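Local coordinates for protein ectoine dioxygenase (Sphingopyxis alaskensis, PDB 4MHR) that catalyses the iron(II)- and 2-oxoglutarate-dependent hydroxylation of L-ectoine to 5-hydroxyectoine, a compatible solute that helps the cell survive osmotic stress, at residues W151-E156 with D248-H253; A21-R26 with H193-T198; V188-H193 with G233-T238; A169-V174 with F268-A273. All coordinates share one frame; numbering follows the deposited sequence.

Interaction 1 of 4, residues W151-E156 with D248-H253; sequences WHSDFE and DCNLMH
H152, D154 and H253 meet here as the facial triad of two histidines and one carboxylate in a cupin fold, which binds the catalytic iron. In this apo structure a water lies among them instead: water 1 is 2.9 Å from H152 NE2, 3.1 Å from H253 NE2, and donates to D154 OD1 at 2.6 Å. It sits at the edge of both imidazoles, in their ring planes. The two rings lie obliquely, their planes 55° apart, with H253 CE1 over one face of the H152 ring. In both, CG stands between the backbone N and the carbonyl carbon (chi1 58° in H152), and H152 ND1 is hydrogen-bonded to Y150 O. The D154 side chain crosses that of H253 at about a right angle, both carboxylate oxygens near CE1.

Backbone bonds join the two histidines directly as an antiparallel hydrogen-bonded pair, H152 N to H253 O and H253 N to H152 O, with both side chains on the same face of the small sheet. F155 N bonds weakly to C249 O, while water 2 accepts a hydrogen bond from D154 N and donates to C249 O and L251 O.

On the flanks, M252 SD lies 3.4 Å from H152 C, and C249 SG approaches the F155 ring obliquely.

Among side-chain bonds, S153 OG donates to N250 OD1 at 2.7 Å and also caps helix 154-162, accepting weakly from F155 N and E156 N. The rotation of the H253 imidazole is fixed by ND1, which donates in the ring plane to L251 O at 3.0 Å (N-H...O angle 169°).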
loop_
_atom_site.group_PDB
_atom_site.type_symbol
_atom_site.label_atom_id
_atom_site.label_comp_id
_atom_site.label_asym_id
_atom_site.label_seq_id
_atom_site.Cartn_x
_atom_site.Cartn_y
_atom_site.Cartn_z
ATOM N N TRP A 151 -13.802 0.492 1.866
ATOM C CA TRP A 151 -13.050 1.698 2.213
ATOM C C TRP A 151 -12.335 1.594 3.553
ATOM O O TRP A 151 -12.959 1.256 4.571
ATOM C CB TRP A 151 -14.004 2.881 2.297
ATOM C CG TRP A 151 -14.723 3.177 1.028
ATOM C CD1 TRP A 151 -16.043 2.978 0.783
ATOM C CD2 TRP A 151 -14.174 3.737 -0.181
ATOM N NE1 TRP A 151 -16.368 3.346 -0.495
ATOM C CE2 TRP A 151 -15.251 3.862 -1.108
ATOM C CE3 TRP A 151 -12.888 4.203 -0.566
ATOM C CZ2 TRP A 151 -15.073 4.372 -2.432
ATOM C CZ3 TRP A 151 -12.715 4.727 -1.876
ATOM C CH2 TRP A 151 -13.819 4.811 -2.789
ATOM N N HIS A 152 -11.051 1.951 3.540
ATOM C CA HIS A 152 -10.295 2.125 4.764
ATOM C C HIS A 152 -9.047 2.981 4.461
ATOM O O HIS A 152 -8.626 3.190 3.274
ATOM C CB HIS A 152 -9.851 0.743 5.334
ATOM C CG HIS A 152 -9.016 -0.042 4.363
ATOM N ND1 HIS A 152 -9.523 -0.495 3.152
ATOM C CD2 HIS A 152 -7.693 -0.343 4.349
ATOM C CE1 HIS A 152 -8.565 -1.097 2.459
ATOM N NE2 HIS A 152 -7.445 -1.019 3.163
ATOM N N SER A 153 -8.528 3.499 5.559
ATOM C CA SER A 153 -7.222 4.116 5.643
ATOM C C SER A 153 -6.299 3.096 6.287
ATOM O O SER A 153 -6.495 2.720 7.407
ATOM C CB SER A 153 -7.270 5.330 6.546
ATOM O OG SER A 153 -5.889 5.675 6.935
ATOM N N ASP A 154 -5.278 2.669 5.613
ATOM C CA ASP A 154 -4.304 1.775 6.239
ATOM C C ASP A 154 -3.744 2.341 7.524
ATOM O O ASP A 154 -3.517 1.592 8.482
ATOM C CB ASP A 154 -3.124 1.549 5.289
ATOM C CG ASP A 154 -3.517 0.759 4.026
ATOM O OD1 ASP A 154 -4.426 -0.083 4.098
ATOM O OD2 ASP A 154 -2.875 0.979 2.987
ATOM N N PHE A 155 -3.547 3.669 7.577
ATOM C CA PHE A 155 -2.871 4.234 8.723
ATOM C C PHE A 155 -3.695 4.039 9.981
ATOM O O PHE A 155 -3.157 3.856 11.067
ATOM C CB PHE A 155 -2.500 5.677 8.501
ATOM C CG PHE A 155 -1.973 6.341 9.761
ATOM C CD1 PHE A 155 -0.667 6.074 10.181
ATOM C CD2 PHE A 155 -2.816 7.166 10.539
ATOM C CE1 PHE A 155 -0.181 6.638 11.346
ATOM C CE2 PHE A 155 -2.332 7.741 11.713
ATOM C CZ PHE A 155 -1.011 7.444 12.116
ATOM N N GLU A 156 -5.027 4.111 9.872
ATOM C CA GLU A 156 -5.867 4.011 11.075
ATOM C C GLU A 156 -5.659 2.637 11.733
ATOM O O GLU A 156 -5.544 2.555 12.967
ATOM C CB GLU A 156 -7.339 4.279 10.792
ATOM C CG GLU A 156 -8.227 4.506 12.021
ATOM C CD GLU A 156 -8.822 3.203 12.621
ATOM O OE1 GLU A 156 -8.610 2.154 12.036
ATOM O OE2 GLU A 156 -9.450 3.268 13.728
ATOM N N ASP A 248 -0.115 7.467 -0.027
ATOM C CA ASP A 248 0.101 7.820 1.360
ATOM C C ASP A 248 -0.647 6.852 2.267
ATOM O O ASP A 248 -1.783 6.418 1.968
ATOM C CB ASP A 248 -0.371 9.230 1.609
ATOM C CG ASP A 248 -0.207 9.654 3.054
ATOM O OD1 ASP A 248 0.930 10.010 3.461
ATOM O OD2 ASP A 248 -1.234 9.634 3.772
ATOM N N CYS A 249 -0.014 6.540 3.385
ATOM C CA CYS A 249 -0.597 5.661 4.374
ATOM C C CYS A 249 -2.016 5.973 4.843
ATOM O O CYS A 249 -2.767 5.045 5.133
ATOM C CB CYS A 249 0.306 5.587 5.618
ATOM S SG CYS A 249 0.474 7.126 6.523
ATOM N N ASN A 250 -2.414 7.245 4.816
ATOM C CA ASN A 250 -3.696 7.630 5.298
ATOM C C ASN A 250 -4.739 7.924 4.194
ATOM O O ASN A 250 -5.789 8.490 4.476
ATOM C CB ASN A 250 -3.558 8.827 6.222
ATOM C CG ASN A 250 -4.878 9.153 6.953
ATOM O OD1 ASN A 250 -5.516 8.297 7.578
ATOM N ND2 ASN A 250 -5.271 10.381 6.862
ATOM N N LEU A 251 -4.426 7.618 2.945
ATOM C CA LEU A 251 -5.374 7.864 1.893
ATOM C C LEU A 251 -6.554 6.850 1.921
ATOM O O LEU A 251 -6.377 5.621 2.075
ATOM C CB LEU A 251 -4.705 7.742 0.534
ATOM C CG LEU A 251 -5.533 8.156 -0.707
ATOM C CD1 LEU A 251 -5.878 9.638 -0.637
ATOM C CD2 LEU A 251 -4.797 7.755 -1.951
ATOM N N MET A 252 -7.746 7.361 1.795
ATOM C CA MET A 252 -8.996 6.510 1.896
ATOM C C MET A 252 -9.181 5.795 0.588
ATOM O O MET A 252 -9.255 6.426 -0.478
ATOM C CB MET A 252 -10.240 7.380 2.167
ATOM C CG MET A 252 -11.506 6.594 2.607
ATOM S SD MET A 252 -11.269 5.544 4.080
ATOM C CE MET A 252 -11.187 6.784 5.304
ATOM N N HIS A 253 -9.209 4.465 0.641
ATOM C CA HIS A 253 -9.241 3.716 -0.579
ATOM C C HIS A 253 -9.981 2.388 -0.428
ATOM O O HIS A 253 -10.241 1.845 0.702
ATOM C CB HIS A 253 -7.790 3.467 -1.099
ATOM C CG HIS A 253 -7.026 2.501 -0.261
ATOM N ND1 HIS A 253 -6.499 2.845 0.963
ATOM C CD2 HIS A 253 -6.816 1.174 -0.389
ATOM C CE1 HIS A 253 -5.889 1.803 1.491
ATOM N NE2 HIS A 253 -6.080 0.771 0.707
HETATM O O HOH W 1 -4.844 -1.691 2.043
HETATM O O HOH W 2 -4.387 3.988 3.196
#

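Interaction 2 of 4, residues A21-R26 with H193-T198; sequences AEMRPR and HRTYLT
R24 and Y196 form the central hydrogen-bonded pair of a two-stranded antiparallel sheet, in which strand 23-25 from the N-terminal part of the chain lies against strand 195-197. The firm part is the backbone ladder. R24 N donates to Y196 O and Y196 N to R24 O, both at 2.9 Å, and T198 N reaches E22 O beyond them. T198 extends the ladder with its side chain: OG1 stands between its own backbone N and carbonyl carbon (chi1 68°), where it accepts from E22 N at 2.8 Å. The methyl CG2 of the same residue packs against R24 CD, 3.5 Å away. Within A21-R26, E22 OE1 and R24 NH1 form a salt bridge. On the inner side Y196 reaches helix 154-162, which carries one of the iron ligands, D154.

The other face is looser. M23 is exposed and lies across T195, its CB 3.7 Å from T195 CG2, while its CG is 4.2 Å from L197 CD1; helix 222-232 borders this face. Toward the other end the pairing frays: R26 N makes only a weak bond to R194 O.

R26 bridges this frayed end with its side chain, extended from CG to NE. Its guanidinium forms a salt bridge with D248, and NH1 also donates to H193 O at 3.1 Å; this oxygen lies in the guanidinium plane, whereas NH1 stands above the H193 carbonyl plane.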
loop_
_atom_site.group_PDB
_atom_site.type_symbol
_atom_site.label_atom_id
_atom_site.label_comp_id
_atom_site.label_asym_id
_atom_site.label_seq_id
_atom_site.Cartn_x
_atom_site.Cartn_y
_atom_site.Cartn_z
ATOM N N ALA A 21 -17.854 9.171 15.505
ATOM C CA ALA A 21 -16.664 9.405 14.667
ATOM C C ALA A 21 -16.400 10.895 14.435
ATOM O O ALA A 21 -17.317 11.718 14.492
ATOM C CB ALA A 21 -16.812 8.681 13.338
ATOM N N GLU A 22 -15.132 11.242 14.189
ATOM C CA GLU A 22 -14.761 12.611 13.847
ATOM C C GLU A 22 -13.726 12.683 12.692
ATOM O O GLU A 22 -12.897 11.792 12.529
ATOM C CB GLU A 22 -13.987 13.294 15.018
ATOM C CG GLU A 22 -14.275 12.929 16.435
ATOM C CD GLU A 22 -13.539 13.903 17.358
ATOM O OE1 GLU A 22 -12.310 13.780 17.579
ATOM O OE2 GLU A 22 -14.191 14.853 17.797
ATOM N N MET A 23 -13.702 13.834 12.059
ATOM C CA MET A 23 -12.727 14.225 11.073
ATOM C C MET A 23 -11.686 15.101 11.773
ATOM O O MET A 23 -11.940 16.260 12.065
ATOM C CB MET A 23 -13.396 14.950 9.919
ATOM C CG MET A 23 -14.427 14.091 9.235
ATOM S SD MET A 23 -14.771 14.489 7.514
ATOM C CE MET A 23 -16.537 14.332 7.543
ATOM N N ARG A 24 -10.513 14.541 12.046
ATOM C CA ARG A 24 -9.441 15.299 12.716
ATOM C C ARG A 24 -8.360 15.681 11.728
ATOM O O ARG A 24 -8.264 15.090 10.658
ATOM C CB ARG A 24 -8.837 14.434 13.791
ATOM C CG ARG A 24 -9.814 14.214 14.939
ATOM C CD ARG A 24 -9.369 13.149 15.889
ATOM N NE ARG A 24 -8.212 13.620 16.632
ATOM C CZ ARG A 24 -8.177 13.893 17.942
ATOM N NH1 ARG A 24 -9.228 13.688 18.716
ATOM N NH2 ARG A 24 -7.038 14.312 18.478
ATOM N N PRO A 25 -7.580 16.707 12.054
ATOM C CA PRO A 25 -6.551 17.130 11.133
ATOM C C PRO A 25 -5.319 16.177 11.100
ATOM O O PRO A 25 -4.957 15.498 12.098
ATOM C CB PRO A 25 -6.158 18.485 11.672
ATOM C CG PRO A 25 -6.423 18.403 13.130
ATOM C CD PRO A 25 -7.667 17.597 13.233
ATOM N N ARG A 26 -4.719 16.100 9.919
ATOM C CA ARG A 26 -3.417 15.506 9.751
ATOM C C ARG A 26 -2.489 16.496 10.433
ATOM O O ARG A 26 -2.515 17.748 10.259
ATOM C CB ARG A 26 -3.079 15.332 8.259
ATOM C CG ARG A 26 -1.648 14.825 8.012
ATOM C CD ARG A 26 -1.406 14.542 6.546
ATOM N NE ARG A 26 -0.192 13.791 6.343
ATOM C CZ ARG A 26 -0.070 12.616 5.712
ATOM N NH1 ARG A 26 -1.105 11.929 5.219
ATOM N NH2 ARG A 26 1.157 12.109 5.564
ATOM N N HIS A 193 -6.284 11.887 2.390
ATOM C CA HIS A 193 -5.149 11.722 3.305
ATOM C C HIS A 193 -4.841 12.860 4.294
ATOM O O HIS A 193 -4.121 12.636 5.314
ATOM C CB HIS A 193 -3.896 11.363 2.491
ATOM C CG HIS A 193 -3.415 12.472 1.642
ATOM N ND1 HIS A 193 -4.209 13.072 0.673
ATOM C CD2 HIS A 193 -2.202 13.113 1.603
ATOM C CE1 HIS A 193 -3.533 14.050 0.091
ATOM N NE2 HIS A 193 -2.312 14.104 0.629
ATOM N N ARG A 194 -5.407 14.029 4.044
ATOM C CA ARG A 194 -5.223 15.147 4.907
ATOM C C ARG A 194 -6.262 15.210 5.999
ATOM O O ARG A 194 -6.228 16.160 6.785
ATOM C CB ARG A 194 -5.299 16.469 4.127
ATOM C CG ARG A 194 -3.997 16.813 3.437
ATOM C CD ARG A 194 -3.986 18.268 2.939
ATOM N NE ARG A 194 -2.827 18.400 2.062
ATOM C CZ ARG A 194 -1.619 18.635 2.527
ATOM N NH1 ARG A 194 -1.403 18.763 3.827
ATOM N NH2 ARG A 194 -0.634 18.721 1.719
ATOM N N THR A 195 -7.159 14.225 6.055
ATOM C CA THR A 195 -8.125 14.037 7.175
ATOM C C THR A 195 -7.960 12.705 7.799
ATOM O O THR A 195 -7.931 11.646 7.107
ATOM C CB THR A 195 -9.570 14.036 6.634
ATOM O OG1 THR A 195 -9.817 15.267 5.969
ATOM C CG2 THR A 195 -10.612 13.865 7.761
ATOM N N TYR A 196 -7.821 12.699 9.122
ATOM C CA TYR A 196 -7.795 11.459 9.828
ATOM C C TYR A 196 -9.249 11.178 10.277
ATOM O O TYR A 196 -9.811 11.926 11.079
ATOM C CB TYR A 196 -6.918 11.563 11.058
ATOM C CG TYR A 196 -6.826 10.280 11.814
ATOM C CD1 TYR A 196 -6.262 9.154 11.224
ATOM C CD2 TYR A 196 -7.253 10.190 13.140
ATOM C CE1 TYR A 196 -6.133 7.979 11.920
ATOM C CE2 TYR A 196 -7.074 9.033 13.879
ATOM C CZ TYR A 196 -6.553 7.948 13.306
ATOM O OH TYR A 196 -6.371 6.821 14.060
ATOM N N LEU A 197 -9.875 10.140 9.705
ATOM C CA LEU A 197 -11.267 9.803 10.052
ATOM C C LEU A 197 -11.251 8.783 11.173
ATOM O O LEU A 197 -10.866 7.643 10.940
ATOM C CB LEU A 197 -12.003 9.293 8.818
ATOM C CG LEU A 197 -13.424 8.772 9.083
ATOM C CD1 LEU A 197 -14.334 9.874 9.629
ATOM C CD2 LEU A 197 -13.947 8.256 7.754
ATOM N N THR A 198 -11.575 9.208 12.415
ATOM C CA THR A 198 -11.586 8.269 13.504
ATOM C C THR A 198 -12.733 7.294 13.211
ATOM O O THR A 198 -13.719 7.631 12.537
ATOM C CB THR A 198 -11.784 8.922 14.926
ATOM O OG1 THR A 198 -13.105 9.444 15.027
ATOM C CG2 THR A 198 -10.795 10.059 15.120
HETATM O O HOH W 3 -5.755 18.419 7.604
#

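Interaction 3 of 4, residues V188-H193 with G233-T238; sequences VIPGSH and GIVAPT
V188 and V235 form a single antiparallel bridge, with V188 N donating to V235 O at 2.9 Å and V235 N to V188 O at 3.0 Å, both bonds nearly straight. It joins the end of strand 187-188 to the loop that follows helix 222-232, at the margin of the small sheet carrying both iron-binding histidines of this cupin fold. The same V188 O also meets I234 CA in a C-H...O contact.

The side chains meet in two small groups. P190 crosses V235 at about a right angle, its CG 3.9 Å from V235 CG2; Y54 of strand 54-57 touches V188, P190 and V235. I189 and I234 approach through their CG1 atoms, 4.1 Å apart, and each CG1 is anti to its own carbonyl carbon. The carbonyl oxygen of G233 touches both groups: it is 3.3 Å from P190 CD and 3.6 Å from I189 CG2. A type II turn then carries I189-S192 away from the other segment, with S192 OG donating to I189 O at 2.6 Å; S192 OG also accepts from M252 N.

Hydrogen bonding across the contact is thus confined to the backbone, while the side chains contribute carbon contacts to each other and to the G233 carbonyl. V188 is buried close to the iron ligand H253, and its two straight bonds tie the backbone beside the metal site to the more exposed loop G233-T238.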
loop_
_atom_site.group_PDB
_atom_site.type_symbol
_atom_site.label_atom_id
_atom_site.label_comp_id
_atom_site.label_asym_id
_atom_site.label_seq_id
_atom_site.Cartn_x
_atom_site.Cartn_y
_atom_site.Cartn_z
ATOM N N VAL A 188 -9.472 5.519 -5.024
ATOM C CA VAL A 188 -9.030 6.387 -3.946
ATOM C C VAL A 188 -9.907 7.601 -3.935
ATOM O O VAL A 188 -10.514 7.967 -4.988
ATOM C CB VAL A 188 -7.532 6.743 -4.068
ATOM C CG1 VAL A 188 -6.722 5.485 -4.175
ATOM C CG2 VAL A 188 -7.233 7.667 -5.266
ATOM N N ILE A 189 -10.009 8.222 -2.759
ATOM C CA ILE A 189 -10.599 9.563 -2.641
ATOM C C ILE A 189 -9.448 10.592 -2.524
ATOM O O ILE A 189 -8.815 10.738 -1.434
ATOM C CB ILE A 189 -11.532 9.618 -1.426
ATOM C CG1 ILE A 189 -12.699 8.619 -1.617
ATOM C CG2 ILE A 189 -12.077 11.026 -1.227
ATOM C CD1 ILE A 189 -13.625 8.559 -0.407
ATOM N N PRO A 190 -9.151 11.325 -3.632
ATOM C CA PRO A 190 -7.941 12.158 -3.603
ATOM C C PRO A 190 -8.043 13.326 -2.597
ATOM O O PRO A 190 -9.095 13.918 -2.439
ATOM C CB PRO A 190 -7.789 12.691 -5.048
ATOM C CG PRO A 190 -8.926 12.128 -5.829
ATOM C CD PRO A 190 -9.861 11.378 -4.925
ATOM N N GLY A 191 -6.965 13.595 -1.874
ATOM C CA GLY A 191 -6.997 14.592 -0.813
ATOM C C GLY A 191 -7.519 14.103 0.519
ATOM O O GLY A 191 -7.369 14.768 1.499
ATOM N N SER A 192 -8.014 12.891 0.579
ATOM C CA SER A 192 -8.538 12.333 1.803
ATOM C C SER A 192 -7.492 12.033 2.842
ATOM O O SER A 192 -7.752 11.967 4.045
ATOM C CB SER A 192 -9.297 11.048 1.465
ATOM O OG SER A 192 -8.508 9.955 0.992
ATOM N N HIS A 193 -6.284 11.887 2.390
ATOM C CA HIS A 193 -5.149 11.722 3.305
ATOM C C HIS A 193 -4.841 12.860 4.294
ATOM O O HIS A 193 -4.121 12.636 5.314
ATOM C CB HIS A 193 -3.896 11.363 2.491
ATOM C CG HIS A 193 -3.415 12.472 1.642
ATOM N ND1 HIS A 193 -4.209 13.072 0.673
ATOM C CD2 HIS A 193 -2.202 13.113 1.603
ATOM C CE1 HIS A 193 -3.533 14.050 0.091
ATOM N NE2 HIS A 193 -2.312 14.104 0.629
ATOM N N GLY A 233 -14.319 13.733 -4.823
ATOM C CA GLY A 233 -14.520 12.852 -5.939
ATOM C C GLY A 233 -13.810 11.507 -5.683
ATOM O O GLY A 233 -13.192 11.242 -4.616
ATOM N N ILE A 234 -13.919 10.652 -6.681
ATOM C CA ILE A 234 -13.255 9.368 -6.679
ATOM C C ILE A 234 -12.427 9.192 -7.945
ATOM O O ILE A 234 -12.860 9.545 -9.040
ATOM C CB ILE A 234 -14.257 8.245 -6.517
ATOM C CG1 ILE A 234 -14.818 8.237 -5.105
ATOM C CG2 ILE A 234 -13.541 6.935 -6.733
ATOM C CD1 ILE A 234 -16.133 7.443 -4.914
ATOM N N VAL A 235 -11.260 8.569 -7.818
ATOM C CA VAL A 235 -10.431 8.237 -8.985
ATOM C C VAL A 235 -9.960 6.768 -8.896
ATOM O O VAL A 235 -9.706 6.267 -7.837
ATOM C CB VAL A 235 -9.214 9.215 -9.007
ATOM C CG1 VAL A 235 -8.158 8.827 -10.020
ATOM C CG2 VAL A 235 -9.682 10.621 -9.396
ATOM N N ALA A 236 -9.801 6.103 -10.016
ATOM C CA ALA A 236 -9.390 4.715 -10.037
ATOM C C ALA A 236 -8.257 4.588 -10.998
ATOM O O ALA A 236 -8.511 4.413 -12.161
ATOM C CB ALA A 236 -10.538 3.839 -10.482
ATOM N N PRO A 237 -7.009 4.754 -10.527
ATOM C CA PRO A 237 -5.871 4.618 -11.403
ATOM C C PRO A 237 -5.817 3.243 -12.097
ATOM O O PRO A 237 -6.130 2.238 -11.507
ATOM C CB PRO A 237 -4.661 4.809 -10.477
ATOM C CG PRO A 237 -5.181 5.281 -9.193
ATOM C CD PRO A 237 -6.652 5.090 -9.149
ATOM N N THR A 238 -5.473 3.244 -13.365
ATOM C CA THR A 238 -5.438 2.020 -14.164
ATOM C C THR A 238 -4.065 1.966 -14.777
ATOM O O THR A 238 -3.285 2.913 -14.654
ATOM C CB THR A 238 -6.548 1.937 -15.250
ATOM O OG1 THR A 238 -6.584 3.137 -16.003
ATOM C CG2 THR A 238 -7.951 1.751 -14.605
#

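Interaction 4 of 4, residues A169-V174 with F268-A273; sequences ALSMSV and FLVYNA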
loop_
_atom_site.group_PDB
_atom_site.type_symbol
_atom_site.label_atom_id
_atom_site.label_comp_id
_atom_site.label_asym_id
_atom_site.label_seq_id
_atom_site.Cartn_x
_atom_site.Cartn_y
_atom_site.Cartn_z
ATOM N N ALA A 169 4.513 6.802 6.295
ATOM C CA ALA A 169 4.614 5.558 5.558
ATOM C C ALA A 169 3.867 5.668 4.265
ATOM O O ALA A 169 2.929 6.475 4.119
ATOM C CB ALA A 169 4.076 4.362 6.370
ATOM N N LEU A 170 4.260 4.849 3.303
ATOM C CA LEU A 170 3.513 4.796 2.065
ATOM C C LEU A 170 3.458 3.415 1.471
ATOM O O LEU A 170 4.325 2.524 1.782
ATOM C CB LEU A 170 4.077 5.740 1.061
ATOM C CG LEU A 170 5.483 5.560 0.610
ATOM C CD1 LEU A 170 5.587 4.548 -0.499
ATOM C CD2 LEU A 170 5.906 6.869 -0.004
ATOM N N SER A 171 2.446 3.210 0.634
ATOM C CA SER A 171 2.311 1.924 -0.064
ATOM C C SER A 171 2.590 2.060 -1.530
ATOM O O SER A 171 2.277 3.108 -2.170
ATOM C CB SER A 171 0.906 1.389 0.111
ATOM O OG SER A 171 0.673 1.285 1.514
ATOM N N MET A 172 3.257 1.069 -2.069
ATOM C CA MET A 172 3.339 0.938 -3.523
ATOM C C MET A 172 2.701 -0.353 -4.075
ATOM O O MET A 172 3.012 -1.463 -3.600
ATOM C CB MET A 172 4.761 0.962 -3.947
ATOM C CG MET A 172 5.534 2.058 -3.352
ATOM S SD MET A 172 6.978 2.407 -4.348
ATOM C CE MET A 172 7.801 3.438 -3.190
ATOM N N SER A 173 1.791 -0.212 -5.056
ATOM C CA SER A 173 1.140 -1.340 -5.720
ATOM C C SER A 173 1.760 -1.482 -7.100
ATOM O O SER A 173 1.631 -0.583 -7.927
ATOM C CB SER A 173 -0.381 -1.146 -5.770
ATOM O OG SER A 173 -0.966 -2.284 -6.422
ATOM N N VAL A 174 2.544 -2.538 -7.335
ATOM C CA VAL A 174 3.111 -2.805 -8.672
ATOM C C VAL A 174 2.156 -3.755 -9.384
ATOM O O VAL A 174 1.974 -4.909 -8.945
ATOM C CB VAL A 174 4.452 -3.521 -8.526
ATOM C CG1 VAL A 174 5.095 -3.826 -9.850
ATOM C CG2 VAL A 174 5.339 -2.785 -7.605
ATOM N N PHE A 268 2.225 -5.565 -3.349
ATOM C CA PHE A 268 1.973 -4.434 -2.498
ATOM C C PHE A 268 3.152 -4.331 -1.524
ATOM O O PHE A 268 3.358 -5.247 -0.727
ATOM C CB PHE A 268 0.656 -4.705 -1.782
ATOM C CG PHE A 268 0.202 -3.656 -0.829
ATOM C CD1 PHE A 268 -0.348 -2.464 -1.300
ATOM C CD2 PHE A 268 0.145 -3.923 0.565
ATOM C CE1 PHE A 268 -0.836 -1.518 -0.403
ATOM C CE2 PHE A 268 -0.365 -2.976 1.453
ATOM C CZ PHE A 268 -0.841 -1.752 0.968
ATOM N N LEU A 269 3.881 -3.218 -1.563
ATOM C CA LEU A 269 5.029 -2.974 -0.670
ATOM C C LEU A 269 4.752 -1.768 0.212
ATOM O O LEU A 269 4.438 -0.717 -0.322
ATOM C CB LEU A 269 6.264 -2.738 -1.510
ATOM C CG LEU A 269 6.648 -3.846 -2.494
ATOM C CD1 LEU A 269 7.764 -3.434 -3.430
ATOM C CD2 LEU A 269 7.104 -5.072 -1.702
ATOM N N VAL A 270 4.814 -1.921 1.535
ATOM C CA VAL A 270 4.674 -0.815 2.436
ATOM C C VAL A 270 6.032 -0.391 2.970
ATOM O O VAL A 270 6.703 -1.141 3.701
ATOM C CB VAL A 270 3.711 -1.125 3.600
ATOM C CG1 VAL A 270 3.534 0.091 4.511
ATOM C CG2 VAL A 270 2.353 -1.611 3.075
ATOM N N TYR A 271 6.403 0.851 2.659
ATOM C CA TYR A 271 7.669 1.466 3.136
ATOM C C TYR A 271 7.335 2.335 4.323
ATOM O O TYR A 271 6.400 3.150 4.282
ATOM C CB TYR A 271 8.311 2.277 2.001
ATOM C CG TYR A 271 8.770 1.512 0.813
ATOM C CD1 TYR A 271 10.101 1.043 0.718
ATOM C CD2 TYR A 271 7.912 1.211 -0.228
ATOM C CE1 TYR A 271 10.542 0.338 -0.425
ATOM C CE2 TYR A 271 8.343 0.474 -1.351
ATOM C CZ TYR A 271 9.646 0.009 -1.411
ATOM O OH TYR A 271 10.068 -0.680 -2.506
ATOM N N ASN A 272 8.051 2.163 5.412
ATOM C CA ASN A 272 7.966 3.049 6.567
ATOM C C ASN A 272 9.325 3.739 6.850
ATOM O O ASN A 272 10.346 3.162 6.623
ATOM C CB ASN A 272 7.484 2.287 7.795
ATOM C CG ASN A 272 7.071 3.234 8.956
ATOM O OD1 ASN A 272 6.642 4.384 8.762
ATOM N ND2 ASN A 272 7.143 2.717 10.180
ATOM N N ALA A 273 9.317 4.968 7.354
ATOM C CA ALA A 273 10.555 5.618 7.748
ATOM C C ALA A 273 11.109 4.854 8.971
ATOM O O ALA A 273 10.342 4.475 9.901
ATOM C CB ALA A 273 10.301 7.102 8.114
#
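M172 and Y271 meet because each CG stands anti to its carbonyl carbon (chi1 -48° and -65°), and the M172 chain then runs extended to bring its methyl to the ring. M172 CE is 3.5 Å from Y271 CE2 and the sulfur SD is farther out, 4.9 Å from the Y271 ring centroid, in an oblique Met-aromatic contact; the two side chains cross at about a right angle. L170 reaches the same ring with CD1, 4.1 Å from Y271 CD2. Helix 117-127 packs over this apolar face, and Y271 OH is bonded to A114 O.

These residues belong to neighbouring antiparallel strands in the large sheet of the cupin fold, where strand 169-175 lies beside strand 264-273. The hydrogen-bonded pairs are L170 with Y271 and M172 with L269. Four backbone bonds join them, M172 N to L269 O being 2.8 Å long and the straightest.

A169, S171, S173, F268, V270 and N272 face the other way. F268 has CG anti to its backbone N (chi1 179°), and its ring approaches S171 obliquely: CE1 is 3.4 Å from S171 CB, and CZ is 3.4 Å from S171 OG. V270, the partner of S171 in a non-hydrogen-bonded pair, touches the same oxygen with CG2. This face looks into the active site, where F268 and S171 adjoin D154, V270 packs on W158, which is important for ectoine stabilization, and F268 touches Q135, an ectoine-binding residue.

From the N terminus, A21-R26 waits until H193-T198 for its partner, so interaction 2 closes a long loop linking strand 23-25 to strand 195-197. W151-E156 and A169-V174 come next, and their partners D248-H253 and F268-A273 follow in the same order, so interactions 1 and 4 cross; interaction 2 crosses all three others. Interaction 3 closes a short loop nested inside both 1 and 4. Interaction 1 is linked to each of the rest: D248 forms a salt bridge with R26, M252 N probably bonds to S192 OG, and C249 N probably bonds to A169 O. Segment D248-H253 thus connects the small sheet, the large sheet and the segment that holds strand 23-25.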